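Long-range contact in initiator protein NS1 (Human bocavirus, PDB 4KW3), which probably binds the viral replication origin, nicks one DNA strand and unwinds the hairpin to start rolling-circle replication, its N-terminal domain carrying the nuclease: residues H35-L49 with L65-V77. Sequence-based numbering, arbitrary orientation.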
ATOM      1  N   HIS A  35      10.328  10.807   1.916  1.00 52.28           N
ATOM      2  CA  HIS A  35      10.889  10.327   3.184  1.00 52.10           C
ATOM      3  C   HIS A  35      10.533  11.318   4.281  1.00 57.74           C
ATOM      4  O   HIS A  35      10.135  10.915   5.375  1.00 51.07           O
ATOM      5  CB  HIS A  35      12.427  10.167   3.142  1.00 49.75           C
ATOM      6  CG  HIS A  35      12.922   9.191   2.120  1.00 48.85           C
ATOM      7  ND1 HIS A  35      14.223   9.183   1.674  1.00 55.11           N
ATOM      8  CD2 HIS A  35      12.290   8.199   1.451  1.00 48.59           C
ATOM      9  CE1 HIS A  35      14.372   8.234   0.770  1.00 54.84           C
ATOM     10  NE2 HIS A  35      13.213   7.623   0.613  1.00 54.37           N
ATOM     11  N   ALA A  36      10.663  12.612   3.973  1.00 52.57           N
ATOM     12  CA  ALA A  36      10.447  13.657   4.958  1.00 56.17           C
ATOM     13  C   ALA A  36       8.956  13.909   5.221  1.00 62.36           C
ATOM     14  O   ALA A  36       8.525  13.991   6.383  1.00 59.43           O
ATOM     15  CB  ALA A  36      11.144  14.944   4.509  1.00 46.62           C
ATOM     16  N   LEU A  37       8.179  14.020   4.142  1.00 53.67           N
ATOM     17  CA  LEU A  37       6.743  14.294   4.245  1.00 51.83           C
ATOM     18  C   LEU A  37       5.958  13.153   4.917  1.00 57.61           C
ATOM     19  O   LEU A  37       5.028  13.401   5.684  1.00 61.62           O
ATOM     20  CB  LEU A  37       6.158  14.640   2.873  1.00 48.62           C
ATOM     21  CG  LEU A  37       6.474  16.018   2.274  1.00 46.97           C
ATOM     22  CD1 LEU A  37       6.059  16.085   0.797  1.00 44.38           C
ATOM     23  CD2 LEU A  37       5.818  17.144   3.062  1.00 48.51           C
ATOM     24  N   LEU A  38       6.322  11.905   4.619  1.00 55.03           N
ATOM     25  CA  LEU A  38       5.577  10.755   5.132  1.00 53.15           C
ATOM     26  C   LEU A  38       6.251  10.013   6.286  1.00 55.04           C
ATOM     27  O   LEU A  38       5.573   9.382   7.100  1.00 52.05           O
ATOM     28  CB  LEU A  38       5.291   9.751   4.008  1.00 46.89           C
ATOM     29  CG  LEU A  38       4.583  10.328   2.787  1.00 43.68           C
ATOM     30  CD1 LEU A  38       4.316   9.231   1.779  1.00 37.10           C
ATOM     31  CD2 LEU A  38       3.296  11.046   3.187  1.00 47.47           C
ATOM     32  N   ALA A  39       7.575  10.085   6.363  1.00 59.06           N
ATOM     33  CA  ALA A  39       8.323   9.252   7.306  1.00 55.76           C
ATOM     34  C   ALA A  39       9.412  10.067   7.984  1.00 62.57           C
ATOM     35  O   ALA A  39      10.587   9.665   8.024  1.00 54.92           O
ATOM     36  CB  ALA A  39       8.925   8.051   6.584  1.00 43.33           C
ATOM     37  N   HIS A  40       9.025  11.231   8.492  1.00 56.96           N
ATOM     38  CA  HIS A  40       9.995  12.075   9.138  1.00 52.76           C
ATOM     39  C   HIS A  40      10.641  11.319  10.302  1.00 60.50           C
ATOM     40  O   HIS A  40       9.945  10.696  11.111  1.00 59.14           O
ATOM     41  CB  HIS A  40       9.362  13.370   9.619  1.00 60.21           C
ATOM     42  CG  HIS A  40      10.355  14.323  10.189  1.00 71.26           C
ATOM     43  ND1 HIS A  40      11.588  14.539   9.608  1.00 70.83           N
ATOM     44  CD2 HIS A  40      10.325  15.082  11.309  1.00 73.35           C
ATOM     45  CE1 HIS A  40      12.261  15.413  10.331  1.00 70.97           C
ATOM     46  NE2 HIS A  40      11.518  15.755  11.370  1.00 74.95           N
ATOM     47  N   GLY A  41      11.976  11.338  10.342  1.00 59.87           N
ATOM     48  CA  GLY A  41      12.735  10.578  11.321  1.00 50.95           C
ATOM     49  C   GLY A  41      13.497   9.396  10.724  1.00 61.65           C
ATOM     50  O   GLY A  41      14.263   8.722  11.419  1.00 67.64           O
ATOM     51  N   THR A  42      13.313   9.159   9.428  1.00 52.07           N
ATOM     52  CA  THR A  42      13.874   7.985   8.782  1.00 51.70           C
ATOM     53  C   THR A  42      14.810   8.436   7.688  1.00 58.23           C
ATOM     54  O   THR A  42      15.438   7.604   7.030  1.00 59.95           O
ATOM     55  CB  THR A  42      12.798   7.108   8.054  1.00 50.44           C
ATOM     56  OG1 THR A  42      12.096   7.913   7.105  1.00 45.55           O
ATOM     57  CG2 THR A  42      11.805   6.463   9.011  1.00 44.66           C
ATOM     58  N   GLU A  43      14.881   9.746   7.458  1.00 59.04           N
ATOM     59  CA  GLU A  43      15.546  10.214   6.243  1.00 63.40           C
ATOM     60  C   GLU A  43      17.016   9.825   6.210  1.00 61.84           C
ATOM     61  O   GLU A  43      17.541   9.498   5.153  1.00 68.49           O
ATOM     62  CB  GLU A  43      15.338  11.715   5.985  1.00 53.18           C
ATOM     63  CG  GLU A  43      15.171  12.553   7.204  1.00 68.30           C
ATOM     64  CD  GLU A  43      13.730  12.722   7.637  1.00 65.72           C
ATOM     65  OE1 GLU A  43      13.054  13.614   7.085  1.00 71.33           O
ATOM     66  OE2 GLU A  43      13.299  12.002   8.560  1.00 59.82           O
ATOM     67  N   GLN A  44      17.659   9.805   7.371  1.00 67.39           N
ATOM     68  CA  GLN A  44      19.059   9.407   7.433  1.00 70.95           C
ATOM     69  C   GLN A  44      19.210   7.908   7.248  1.00 65.78           C
ATOM     70  O   GLN A  44      20.088   7.456   6.511  1.00 61.28           O
ATOM     71  CB  GLN A  44      19.689   9.819   8.758  1.00 72.75           C
ATOM     72  CG  GLN A  44      21.184   9.698   8.745  1.00 76.57           C
ATOM     73  CD  GLN A  44      21.812  10.492   7.613  1.00 89.77           C
ATOM     74  OE1 GLN A  44      22.770  10.040   6.982  1.00 93.43           O
ATOM     75  NE2 GLN A  44      21.274  11.685   7.348  1.00 92.53           N
ATOM     76  N   SER A  45      18.347   7.147   7.916  1.00 53.26           N
ATOM     77  CA  SER A  45      18.334   5.706   7.745  1.00 47.74           C
ATOM     78  C   SER A  45      18.208   5.312   6.264  1.00 55.42           C
ATOM     79  O   SER A  45      18.936   4.433   5.803  1.00 55.86           O
ATOM     80  CB  SER A  45      17.194   5.091   8.550  1.00 54.85           C
ATOM     81  OG  SER A  45      17.476   5.106   9.937  1.00 64.45           O
ATOM     82  N   MET A  46      17.322   5.983   5.519  1.00 49.10           N
ATOM     83  CA  MET A  46      17.143   5.712   4.091  1.00 45.87           C
ATOM     84  C   MET A  46      18.426   5.926   3.302  1.00 57.64           C
ATOM     85  O   MET A  46      18.767   5.125   2.426  1.00 61.94           O
ATOM     86  CB  MET A  46      16.038   6.592   3.475  1.00 48.27           C
ATOM     87  CG  MET A  46      14.645   6.401   4.073  1.00 44.46           C
ATOM     88  SD  MET A  46      14.114   4.678   4.133  1.00 50.74           S
ATOM     89  CE  MET A  46      13.645   4.407   2.426  1.00 36.62           C
ATOM     90  N   ILE A  47      19.154   6.988   3.624  1.00 60.04           N
ATOM     91  CA  ILE A  47      20.411   7.255   2.934  1.00 66.10           C
ATOM     92  C   ILE A  47      21.460   6.173   3.185  1.00 63.73           C
ATOM     93  O   ILE A  47      22.092   5.685   2.248  1.00 57.59           O
ATOM     94  CB  ILE A  47      20.983   8.625   3.333  1.00 63.43           C
ATOM     95  CG1 ILE A  47      20.017   9.721   2.880  1.00 53.33           C
ATOM     96  CG2 ILE A  47      22.353   8.843   2.697  1.00 51.48           C
ATOM     97  CD1 ILE A  47      20.444  11.099   3.223  1.00 45.85           C
ATOM     98  N   GLN A  48      21.620   5.794   4.447  1.00 63.45           N
ATOM     99  CA  GLN A  48      22.574   4.769   4.836  1.00 65.29           C
ATOM    100  C   GLN A  48      22.267   3.450   4.143  1.00 65.04           C
ATOM    101  O   GLN A  48      23.175   2.706   3.767  1.00 71.82           O
ATOM    102  CB  GLN A  48      22.521   4.582   6.347  1.00 69.92           C
ATOM    103  CG  GLN A  48      23.852   4.311   6.981  1.00 87.89           C
ATOM    104  CD  GLN A  48      23.793   4.497   8.473  1.00100.65           C
ATOM    105  OE1 GLN A  48      22.912   5.201   8.983  1.00102.46           O
ATOM    106  NE2 GLN A  48      24.716   3.859   9.190  1.00101.33           N
ATOM    107  N   LEU A  49      20.980   3.190   3.946  1.00 58.10           N
ATOM    108  CA  LEU A  49      20.518   1.959   3.327  1.00 57.75           C
ATOM    109  C   LEU A  49      21.078   1.775   1.912  1.00 57.33           C
ATOM    110  O   LEU A  49      21.305   0.633   1.489  1.00 52.70           O
ATOM    111  CB  LEU A  49      18.991   1.910   3.288  1.00 58.37           C
ATOM    112  CG  LEU A  49      18.433   0.562   2.851  1.00 54.08           C
ATOM    113  CD1 LEU A  49      18.752  -0.475   3.899  1.00 59.80           C
ATOM    114  CD2 LEU A  49      16.969   0.633   2.571  1.00 51.56           C
ATOM    115  N   LEU A  65      19.488  -1.440  10.579  1.00 51.22           N
ATOM    116  CA  LEU A  65      18.839  -0.382   9.822  1.00 50.39           C
ATOM    117  C   LEU A  65      17.416  -0.834   9.442  1.00 60.10           C
ATOM    118  O   LEU A  65      16.434  -0.146   9.740  1.00 59.55           O
ATOM    119  CB  LEU A  65      19.695  -0.081   8.598  1.00 49.82           C
ATOM    120  CG  LEU A  65      19.765   1.297   7.963  1.00 71.75           C
ATOM    121  CD1 LEU A  65      19.878   2.367   9.035  1.00 78.49           C
ATOM    122  CD2 LEU A  65      21.007   1.334   7.063  1.00 75.66           C
ATOM    123  N   LEU A  66      17.311  -2.026   8.854  1.00 55.88           N
ATOM    124  CA  LEU A  66      16.019  -2.586   8.469  1.00 50.80           C
ATOM    125  C   LEU A  66      15.123  -2.861   9.666  1.00 51.28           C
ATOM    126  O   LEU A  66      13.921  -2.604   9.612  1.00 56.80           O
ATOM    127  CB  LEU A  66      16.198  -3.848   7.623  1.00 47.63           C
ATOM    128  CG  LEU A  66      16.778  -3.542   6.248  1.00 48.77           C
ATOM    129  CD1 LEU A  66      17.094  -4.813   5.520  1.00 39.13           C
ATOM    130  CD2 LEU A  66      15.791  -2.663   5.452  1.00 43.16           C
ATOM    131  N   ILE A  67      15.692  -3.403  10.738  1.00 54.02           N
ATOM    132  CA  ILE A  67      14.930  -3.560  11.975  1.00 60.99           C
ATOM    133  C   ILE A  67      14.399  -2.211  12.492  1.00 61.74           C
ATOM    134  O   ILE A  67      13.246  -2.125  12.921  1.00 66.02           O
ATOM    135  CB  ILE A  67      15.744  -4.280  13.086  1.00 64.36           C
ATOM    136  CG1 ILE A  67      15.885  -5.756  12.744  1.00 65.78           C
ATOM    137  CG2 ILE A  67      15.008  -4.237  14.398  1.00 56.38           C
ATOM    138  CD1 ILE A  67      14.522  -6.446  12.597  1.00 69.17           C
ATOM    139  N   SER A  68      15.187  -1.142  12.380  1.00 44.42           N
ATOM    140  CA  SER A  68      14.721   0.108  12.952  1.00 56.38           C
ATOM    141  C   SER A  68      13.671   0.746  12.036  1.00 59.01           C
ATOM    142  O   SER A  68      12.854   1.544  12.481  1.00 59.72           O
ATOM    143  CB  SER A  68      15.868   1.097  13.214  1.00 50.36           C
ATOM    144  OG  SER A  68      16.333   1.697  12.022  1.00 58.70           O
ATOM    145  N   LEU A  69      13.707   0.407  10.758  1.00 59.76           N
ATOM    146  CA  LEU A  69      12.788   0.990   9.788  1.00 56.97           C
ATOM    147  C   LEU A  69      11.456   0.278   9.698  1.00 57.17           C
ATOM    148  O   LEU A  69      10.539   0.785   9.072  1.00 62.35           O
ATOM    149  CB  LEU A  69      13.433   0.993   8.405  1.00 50.03           C
ATOM    150  CG  LEU A  69      14.443   2.114   8.212  1.00 53.78           C
ATOM    151  CD1 LEU A  69      15.153   2.010   6.853  1.00 42.63           C
ATOM    152  CD2 LEU A  69      13.720   3.422   8.377  1.00 53.16           C
ATOM    153  N   GLU A  70      11.335  -0.845  10.396  1.00 62.07           N
ATOM    154  CA  GLU A  70      10.323  -1.859  10.084  1.00 72.68           C
ATOM    155  C   GLU A  70       8.876  -1.423   9.835  1.00 77.99           C
ATOM    156  O   GLU A  70       8.280  -1.867   8.843  1.00 89.58           O
ATOM    157  CB  GLU A  70      10.379  -2.963  11.139  1.00 80.57           C
ATOM    158  CG  GLU A  70       9.439  -4.118  10.902  1.00 92.13           C
ATOM    159  CD  GLU A  70       9.297  -4.987  12.132  1.00107.42           C
ATOM    160  OE1 GLU A  70      10.176  -4.898  13.020  1.00111.67           O
ATOM    161  OE2 GLU A  70       8.316  -5.758  12.215  1.00111.70           O
ATOM    162  N   ASP A  71       8.300  -0.556  10.660  1.00 63.88           N
ATOM    163  CA  ASP A  71       6.936  -0.076  10.342  1.00 59.62           C
ATOM    164  C   ASP A  71       6.876   1.423  10.035  1.00 57.47           C
ATOM    165  O   ASP A  71       5.812   2.023  10.054  1.00 54.87           O
ATOM    166  CB  ASP A  71       5.955  -0.419  11.467  1.00 57.19           C
ATOM    167  CG  ASP A  71       5.697  -1.914  11.590  1.00 73.81           C
ATOM    168  OD1 ASP A  71       5.927  -2.672  10.618  1.00 76.26           O
ATOM    169  OD2 ASP A  71       5.300  -2.347  12.691  1.00 86.32           O
ATOM    170  N   ARG A  72       8.031   2.017   9.769  1.00 55.09           N
ATOM    171  CA  ARG A  72       8.181   3.458   9.761  1.00 43.56           C
ATOM    172  C   ARG A  72       8.593   4.030   8.408  1.00 49.12           C
ATOM    173  O   ARG A  72       8.588   5.248   8.233  1.00 57.16           O
ATOM    174  CB  ARG A  72       9.251   3.880  10.787  1.00 48.90           C
ATOM    175  CG  ARG A  72       9.051   3.411  12.218  1.00 64.25           C
ATOM    176  CD  ARG A  72      10.342   3.604  13.049  1.00 82.77           C
ATOM    177  NE  ARG A  72      10.940   4.935  12.880  1.00 96.90           N
ATOM    178  CZ  ARG A  72      12.198   5.170  12.497  1.00 99.87           C
ATOM    179  NH1 ARG A  72      13.029   4.169  12.244  1.00104.51           N
ATOM    180  NH2 ARG A  72      12.631   6.417  12.371  1.00 94.25           N
ATOM    181  N   HIS A  73       9.036   3.189   7.480  1.00 44.92           N
ATOM    182  CA  HIS A  73       9.498   3.745   6.206  1.00 49.49           C
ATOM    183  C   HIS A  73       8.295   4.256   5.413  1.00 53.15           C
ATOM    184  O   HIS A  73       7.156   3.866   5.684  1.00 47.37           O
ATOM    185  CB  HIS A  73      10.293   2.734   5.395  1.00 39.71           C
ATOM    186  CG  HIS A  73       9.487   1.551   4.959  1.00 51.45           C
ATOM    187  ND1 HIS A  73       9.340   0.422   5.737  1.00 44.04           N
ATOM    188  CD2 HIS A  73       8.768   1.330   3.833  1.00 53.39           C
ATOM    189  CE1 HIS A  73       8.585  -0.451   5.103  1.00 41.69           C
ATOM    190  NE2 HIS A  73       8.214   0.080   3.949  1.00 53.57           N
ATOM    191  N   PHE A  74       8.552   5.120   4.436  1.00 47.98           N
ATOM    192  CA  PHE A  74       7.478   5.907   3.849  1.00 43.47           C
ATOM    193  C   PHE A  74       6.402   5.043   3.204  1.00 46.54           C
ATOM    194  O   PHE A  74       5.216   5.336   3.327  1.00 41.55           O
ATOM    195  CB  PHE A  74       8.009   6.972   2.881  1.00 44.50           C
ATOM    196  CG  PHE A  74       8.457   6.431   1.544  1.00 45.77           C
ATOM    197  CD1 PHE A  74       9.693   5.815   1.407  1.00 35.10           C
ATOM    198  CD2 PHE A  74       7.652   6.575   0.413  1.00 47.18           C
ATOM    199  CE1 PHE A  74      10.123   5.343   0.172  1.00 45.39           C
ATOM    200  CE2 PHE A  74       8.068   6.087  -0.831  1.00 40.46           C
ATOM    201  CZ  PHE A  74       9.305   5.475  -0.954  1.00 43.11           C
ATOM    202  N   GLY A  75       6.816   3.951   2.579  1.00 47.57           N
ATOM    203  CA  GLY A  75       5.877   3.016   1.997  1.00 40.47           C
ATOM    204  C   GLY A  75       4.986   2.393   3.046  1.00 40.83           C
ATOM    205  O   GLY A  75       3.806   2.162   2.806  1.00 40.68           O
ATOM    206  N   ALA A  76       5.544   2.112   4.217  1.00 45.70           N
ATOM    207  CA  ALA A  76       4.726   1.563   5.282  1.00 46.45           C
ATOM    208  C   ALA A  76       3.704   2.594   5.774  1.00 44.20           C
ATOM    209  O   ALA A  76       2.542   2.254   6.024  1.00 47.82           O
ATOM    210  CB  ALA A  76       5.591   1.043   6.427  1.00 32.87           C
ATOM    211  N   VAL A  77       4.121   3.854   5.856  1.00 41.68           N
ATOM    212  CA  VAL A  77       3.233   4.923   6.298  1.00 46.29           C
ATOM    213  C   VAL A  77       2.095   5.149   5.296  1.00 46.02           C
ATOM    214  O   VAL A  77       0.925   5.254   5.685  1.00 41.63           O
ATOM    215  CB  VAL A  77       4.016   6.236   6.501  1.00 50.32           C
ATOM    216  CG1 VAL A  77       3.080   7.403   6.911  1.00 38.21           C
ATOM    217  CG2 VAL A  77       5.089   6.031   7.543  1.00 36.02           C
TER
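Leu65 and Leu69 of helix 60-69 pack on Ser45, Met46 and Leu49 of helix 43-49, a roughly antiparallel helix pair (147° between the short axes, 10.4 Å apart) in the N-terminal origin-recognition and nickase domain of NS1. Leu65 spreads its two methyls along helix 43-49: CD1 lies near Ser45 OG, while CD2 reaches Leu49 N and the CB of Gln48. Leu69 splits likewise, CD2 meeting Thr42 CG2 at 3.6 Å and CD1 the sulfur of Met46, whose bend at chi2 brings SD to it. Past these helices, the end of helix 31-38 and the type II turn Ala39-Thr42 pack on the start of helix 74-94. Ala39 CB sits 4.0 Å from Phe74 CB, and Val77 packs its two methyls against Leu38 O. Phe74, its CG placed between backbone N and carbonyl carbon (chi1 76°), directs its ring to the His35 imidazole; the planes are inclined at 52°. Met46 CG covers one imidazole face over its centre, and Glu31 accepts a hydrogen bond from His35 NE2. Outside the contact, His73, the N-cap residue of helix 74-94, hydrogen-bonds through NE2 to Ser243 OG of strand 241-247, tying the helical layer to the central sheet. At the outer end Thr42 CG2 lies over one face of the Arg72 guanidinium. Arg72 NH2 makes a weak bond to Gly41 O at the guanidinium edge, and NH1 holds Ser68 O at 2.6 Å from above the carbonyl plane.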